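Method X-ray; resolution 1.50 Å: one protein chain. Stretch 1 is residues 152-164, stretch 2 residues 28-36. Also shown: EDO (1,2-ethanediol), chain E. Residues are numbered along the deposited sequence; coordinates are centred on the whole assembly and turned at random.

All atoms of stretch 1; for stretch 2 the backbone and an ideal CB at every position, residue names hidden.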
# COMPACT_ATOMS: atom_id res chain seq x y z
N PRO A 152 -3.55 12.76 -10.17
CA PRO A 152 -3.02 12.87 -8.81
C PRO A 152 -4.15 12.89 -7.79
O PRO A 152 -5.30 13.20 -8.09
CB PRO A 152 -2.28 14.22 -8.82
CG PRO A 152 -2.08 14.55 -10.27
CD PRO A 152 -3.21 13.92 -11.00
N ARG A 153 -3.79 12.58 -6.55
CA ARG A 153 -4.75 12.66 -5.47
C ARG A 153 -3.98 13.00 -4.21
O ARG A 153 -2.90 12.45 -3.99
CB ARG A 153 -5.50 11.34 -5.28
CG ARG A 153 -6.56 11.40 -4.19
CD ARG A 153 -6.70 10.04 -3.58
NE ARG A 153 -7.91 9.84 -2.79
CZ ARG A 153 -7.99 10.00 -1.48
NH1 ARG A 153 -6.95 10.46 -0.80
NH2 ARG A 153 -9.13 9.72 -0.85
N HIS A 154 -4.53 13.91 -3.42
CA HIS A 154 -3.88 14.32 -2.18
C HIS A 154 -4.14 13.29 -1.09
O HIS A 154 -5.29 12.91 -0.86
CB HIS A 154 -4.39 15.69 -1.75
CG HIS A 154 -3.93 16.09 -0.40
ND1 HIS A 154 -2.60 16.23 -0.08
CD2 HIS A 154 -4.63 16.42 0.71
CE1 HIS A 154 -2.49 16.61 1.19
NE2 HIS A 154 -3.71 16.73 1.69
N TRP A 155 -3.08 12.83 -0.43
CA TRP A 155 -3.18 11.94 0.71
C TRP A 155 -2.99 12.73 2.00
O TRP A 155 -1.98 13.44 2.14
CB TRP A 155 -2.14 10.81 0.64
CG TRP A 155 -2.13 10.07 -0.67
CD1 TRP A 155 -1.23 10.25 -1.70
CD2 TRP A 155 -3.05 9.07 -1.12
NE1 TRP A 155 -1.54 9.41 -2.76
CE2 TRP A 155 -2.66 8.68 -2.42
CE3 TRP A 155 -4.18 8.47 -0.55
CZ2 TRP A 155 -3.35 7.70 -3.16
CZ3 TRP A 155 -4.86 7.49 -1.29
CH2 TRP A 155 -4.44 7.12 -2.59
N ASP A 156 -3.93 12.63 2.93
CA ASP A 156 -3.69 13.28 4.22
C ASP A 156 -3.21 12.26 5.25
O ASP A 156 -3.29 11.04 5.04
CB ASP A 156 -4.92 14.06 4.72
CG ASP A 156 -6.13 13.19 4.99
OD1 ASP A 156 -6.00 12.08 5.54
OD2 ASP A 156 -7.25 13.67 4.70
N GLU A 157 -2.68 12.76 6.37
CA GLU A 157 -2.00 11.82 7.25
C GLU A 157 -2.98 10.90 7.96
O GLU A 157 -2.61 9.77 8.32
CB GLU A 157 -1.10 12.57 8.24
CG GLU A 157 -1.75 13.55 9.16
CD GLU A 157 -0.72 14.23 10.06
OE1 GLU A 157 0.19 14.92 9.52
OE2 GLU A 157 -0.79 14.04 11.29
N ALA A 158 -4.23 11.32 8.16
CA ALA A 158 -5.23 10.42 8.72
C ALA A 158 -5.50 9.23 7.79
O ALA A 158 -5.71 8.11 8.26
CB ALA A 158 -6.53 11.18 9.00
N GLU A 159 -5.51 9.46 6.47
CA GLU A 159 -5.61 8.34 5.54
C GLU A 159 -4.41 7.41 5.63
O GLU A 159 -4.55 6.19 5.55
CB GLU A 159 -5.77 8.86 4.12
CG GLU A 159 -7.06 9.57 3.92
CD GLU A 159 -7.12 10.26 2.58
OE1 GLU A 159 -6.05 10.62 2.05
OE2 GLU A 159 -8.22 10.48 2.08
N VAL A 160 -3.21 7.98 5.75
CA VAL A 160 -2.03 7.13 5.84
C VAL A 160 -2.07 6.32 7.14
O VAL A 160 -1.74 5.13 7.16
CB VAL A 160 -0.75 7.98 5.73
CG1 VAL A 160 0.47 7.10 5.81
CG2 VAL A 160 -0.75 8.78 4.43
N GLN A 161 -2.49 6.95 8.23
CA GLN A 161 -2.63 6.22 9.48
C GLN A 161 -3.66 5.11 9.36
O GLN A 161 -3.41 3.98 9.82
CB GLN A 161 -2.98 7.19 10.61
CG GLN A 161 -1.75 7.89 11.17
CD GLN A 161 -1.95 9.37 11.47
OE1 GLN A 161 -3.07 9.85 11.64
NE2 GLN A 161 -0.84 10.11 11.52
N LEU A 162 -4.80 5.38 8.73
CA LEU A 162 -5.79 4.33 8.51
C LEU A 162 -5.17 3.18 7.72
O LEU A 162 -5.35 2.01 8.08
CB LEU A 162 -7.01 4.91 7.78
CG LEU A 162 -8.25 4.04 7.47
CD1 LEU A 162 -8.06 3.15 6.25
CD2 LEU A 162 -8.66 3.22 8.65
N LEU A 163 -4.47 3.50 6.64
CA LEU A 163 -3.88 2.45 5.81
C LEU A 163 -2.94 1.58 6.62
O LEU A 163 -2.91 0.36 6.45
CB LEU A 163 -3.12 3.07 4.64
CG LEU A 163 -3.84 3.36 3.32
CD1 LEU A 163 -2.87 3.96 2.31
CD2 LEU A 163 -4.50 2.11 2.73
N MET A 164 -2.15 2.20 7.50
CA MET A 164 -1.22 1.45 8.33
C MET A 164 -1.95 0.55 9.32
O MET A 164 -1.49 -0.56 9.59
CB MET A 164 -0.27 2.40 9.05
CG MET A 164 0.64 3.19 8.09
SD MET A 164 1.71 4.43 8.86
CE MET A 164 2.76 3.41 9.88
N UNK A 28 -12.78 -2.84 0.49
CA UNK A 28 -13.27 -1.87 1.46
C UNK A 28 -12.41 -0.61 1.48
O UNK A 28 -12.94 0.50 1.56
CB UNK A 28 -13.31 -2.50 2.86
N UNK A 29 -11.09 -0.76 1.42
CA UNK A 29 -10.22 0.41 1.37
C UNK A 29 -10.47 1.21 0.10
O UNK A 29 -10.49 2.45 0.13
CB UNK A 29 -8.75 -0.01 1.45
N UNK A 30 -10.65 0.54 -1.05
CA UNK A 30 -10.87 1.26 -2.30
C UNK A 30 -12.16 2.07 -2.25
O UNK A 30 -12.19 3.24 -2.65
CB UNK A 30 -10.91 0.28 -3.48
N UNK A 31 -13.24 1.45 -1.76
CA UNK A 31 -14.52 2.14 -1.60
C UNK A 31 -14.40 3.33 -0.65
O UNK A 31 -14.88 4.43 -0.95
CB UNK A 31 -15.58 1.17 -1.09
N UNK A 32 -13.77 3.11 0.50
CA UNK A 32 -13.62 4.15 1.50
C UNK A 32 -12.90 5.37 0.94
O UNK A 32 -13.35 6.51 1.12
CB UNK A 32 -12.87 3.61 2.71
N UNK A 33 -11.79 5.16 0.24
CA UNK A 33 -11.01 6.25 -0.32
C UNK A 33 -11.55 6.78 -1.64
O UNK A 33 -11.07 7.81 -2.12
CB UNK A 33 -9.56 5.79 -0.51
N UNK A 34 -12.54 6.11 -2.24
CA UNK A 34 -13.03 6.48 -3.55
C UNK A 34 -11.92 6.56 -4.58
O UNK A 34 -11.80 7.55 -5.31
CB UNK A 34 -13.76 7.82 -3.47
N UNK A 35 -11.09 5.52 -4.65
CA UNK A 35 -9.96 5.55 -5.57
C UNK A 35 -10.04 4.39 -6.56
O UNK A 35 -10.98 3.58 -6.52
CB UNK A 35 -8.64 5.50 -4.80
N UNK A 36 -9.04 4.28 -7.43
CA UNK A 36 -9.14 3.39 -8.58
C UNK A 36 -8.46 2.05 -8.39
O UNK A 36 -8.80 1.10 -9.10
CB UNK A 36 -8.55 4.08 -9.81
C1 EDO E . -10.61 11.30 -4.50
O1 EDO E . -10.67 9.89 -4.22
C2 EDO E . -11.29 11.60 -5.84
O2 EDO E . -12.54 10.89 -5.90

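Position 28 lies in a helix, and its ideal CB has no atom of stretch 1 within 5.5 Å. Stretch 1 therefore sets no preference, and any residue at ease in a helix would do. The residue is Glu28, which pairs with the side chain at position 31.

At position 29 the CA-to-CB bond points toward stretch 1, and the ideal CB stands 4.9 Å from Leu163 CD2. The neighbour is a leucine methyl and the gap is short, so a compact apolar side chain, such as valine, isoleucine or leucine, would suit. It is Val29, which brings CG1 to 3.8 Å from Leu163 CD2.

Positions 30 and 31 are out of reach of stretch 1, so long polar side chains are as acceptable as any. Both are arginines. Arg30 folds along its own stretch, and Arg30 NH2 donates a hydrogen bond to the backbone O of residue 35 at 2.8 Å, tying the helix to the segment that follows it. Arg31 NE lies 3.8 Å from Glu28 OE1, a long salt bridge.

Position 32 points toward stretch 1, but nothing there lies within 5.5 Å of the ideal CB. A side chain must be fairly long to touch anything, and the nearby side chain of Leu162 favours leucine, isoleucine or methionine. The deposited Leu32 places CD2 3.9 Å from Leu162 CD1.

Position 33 also points toward stretch 1, with Arg153 NH2 4.0 Å and Trp155 CZ3 5.1 Å from the ideal CB. Beyond them lie Glu159, Leu162 and Leu163, leaving room for a large side chain; the apolar surroundings favour phenylalanine, leucine or methionine. Phe33 fills the space and has the largest area covered by the other stretch. Its CZ lies 3.7 Å from Glu159 CB and 4.0 Å from Leu162 CD1, its CE2 3.7 Å from Leu163 CG, and its CD2 4.0 Å from Trp155 CZ3, at the edge of the indole. The backbone contributes as well: Arg153 NH2 donates to Phe33 O at 3.0 Å, while the same guanidinium forms a salt bridge with Glu159, Arg153 NH1 to Glu159 OE1 at 3.0 Å.

Position 34 leaves the helix with phi 54° and psi 49°. Positive phi favours glycine, though asparagine or aspartate can also adopt it. The residue is Gly34; its carbonyl O lies 2.8 Å from O1 of the ethanediol, which also accepts a hydrogen bond from Arg153 NE at 3.1 Å.

Position 35 turns back toward stretch 1, its ideal CB 4.8 Å from Arg153 NE and 5.0 Å from Trp155 CH2. An aliphatic side chain could pack against both the indole and the arginine; isoleucine, leucine, valine or methionine would serve. Ile35 sets CD1 4.1 Å from Trp155 CH2, at the ring edge, and CG2 3.3 Å from Arg153 NE.

Position 36 is out of reach, and stretch 1 leaves its identity free. It is Glu36, whose carboxylate bonds just beyond the stretches.

Stretch 2, residues 28-36: EVRRLFGIE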
# COMPACT_ATOMS: atom_id res chain seq x y z
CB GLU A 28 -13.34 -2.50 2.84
CG GLU A 28 -14.36 -3.60 2.96
CD GLU A 28 -15.71 -3.20 2.44
OE1 GLU A 28 -16.15 -2.06 2.72
OE2 GLU A 28 -16.34 -4.03 1.75
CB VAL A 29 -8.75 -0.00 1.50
CG1 VAL A 29 -7.85 1.20 1.24
CG2 VAL A 29 -8.49 -0.58 2.89
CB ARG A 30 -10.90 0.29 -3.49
CG ARG A 30 -10.66 1.00 -4.83
CD ARG A 30 -11.35 0.32 -6.02
NE ARG A 30 -12.76 0.07 -5.76
CZ ARG A 30 -13.71 1.00 -5.77
NH1 ARG A 30 -14.97 0.65 -5.50
NH2 ARG A 30 -13.43 2.27 -6.03
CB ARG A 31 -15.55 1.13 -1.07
CG ARG A 31 -16.98 1.65 -0.92
CD ARG A 31 -17.92 0.55 -0.39
NE ARG A 31 -18.14 0.65 1.05
CZ ARG A 31 -19.29 1.01 1.62
NH1 ARG A 31 -20.34 1.31 0.86
NH2 ARG A 31 -19.39 1.06 2.94
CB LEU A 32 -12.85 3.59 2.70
CG LEU A 32 -12.52 4.55 3.83
CD1 LEU A 32 -13.80 5.06 4.45
CD2 LEU A 32 -11.65 3.86 4.87
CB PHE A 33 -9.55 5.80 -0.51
CG PHE A 33 -8.76 5.72 0.78
CD1 PHE A 33 -9.30 6.13 1.99
CD2 PHE A 33 -7.47 5.23 0.78
CE1 PHE A 33 -8.57 6.07 3.18
CE2 PHE A 33 -6.73 5.16 1.97
CZ PHE A 33 -7.28 5.58 3.16
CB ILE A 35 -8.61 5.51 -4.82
CG1 ILE A 35 -8.53 4.26 -3.92
CG2 ILE A 35 -8.41 6.81 -4.03
CD1 ILE A 35 -7.25 4.20 -3.08
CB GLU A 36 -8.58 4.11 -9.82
CG GLU A 36 -9.53 5.22 -10.26
CD GLU A 36 -8.91 6.34 -11.11
OE1 GLU A 36 -7.67 6.49 -11.18
OE2 GLU A 36 -9.70 7.09 -11.72
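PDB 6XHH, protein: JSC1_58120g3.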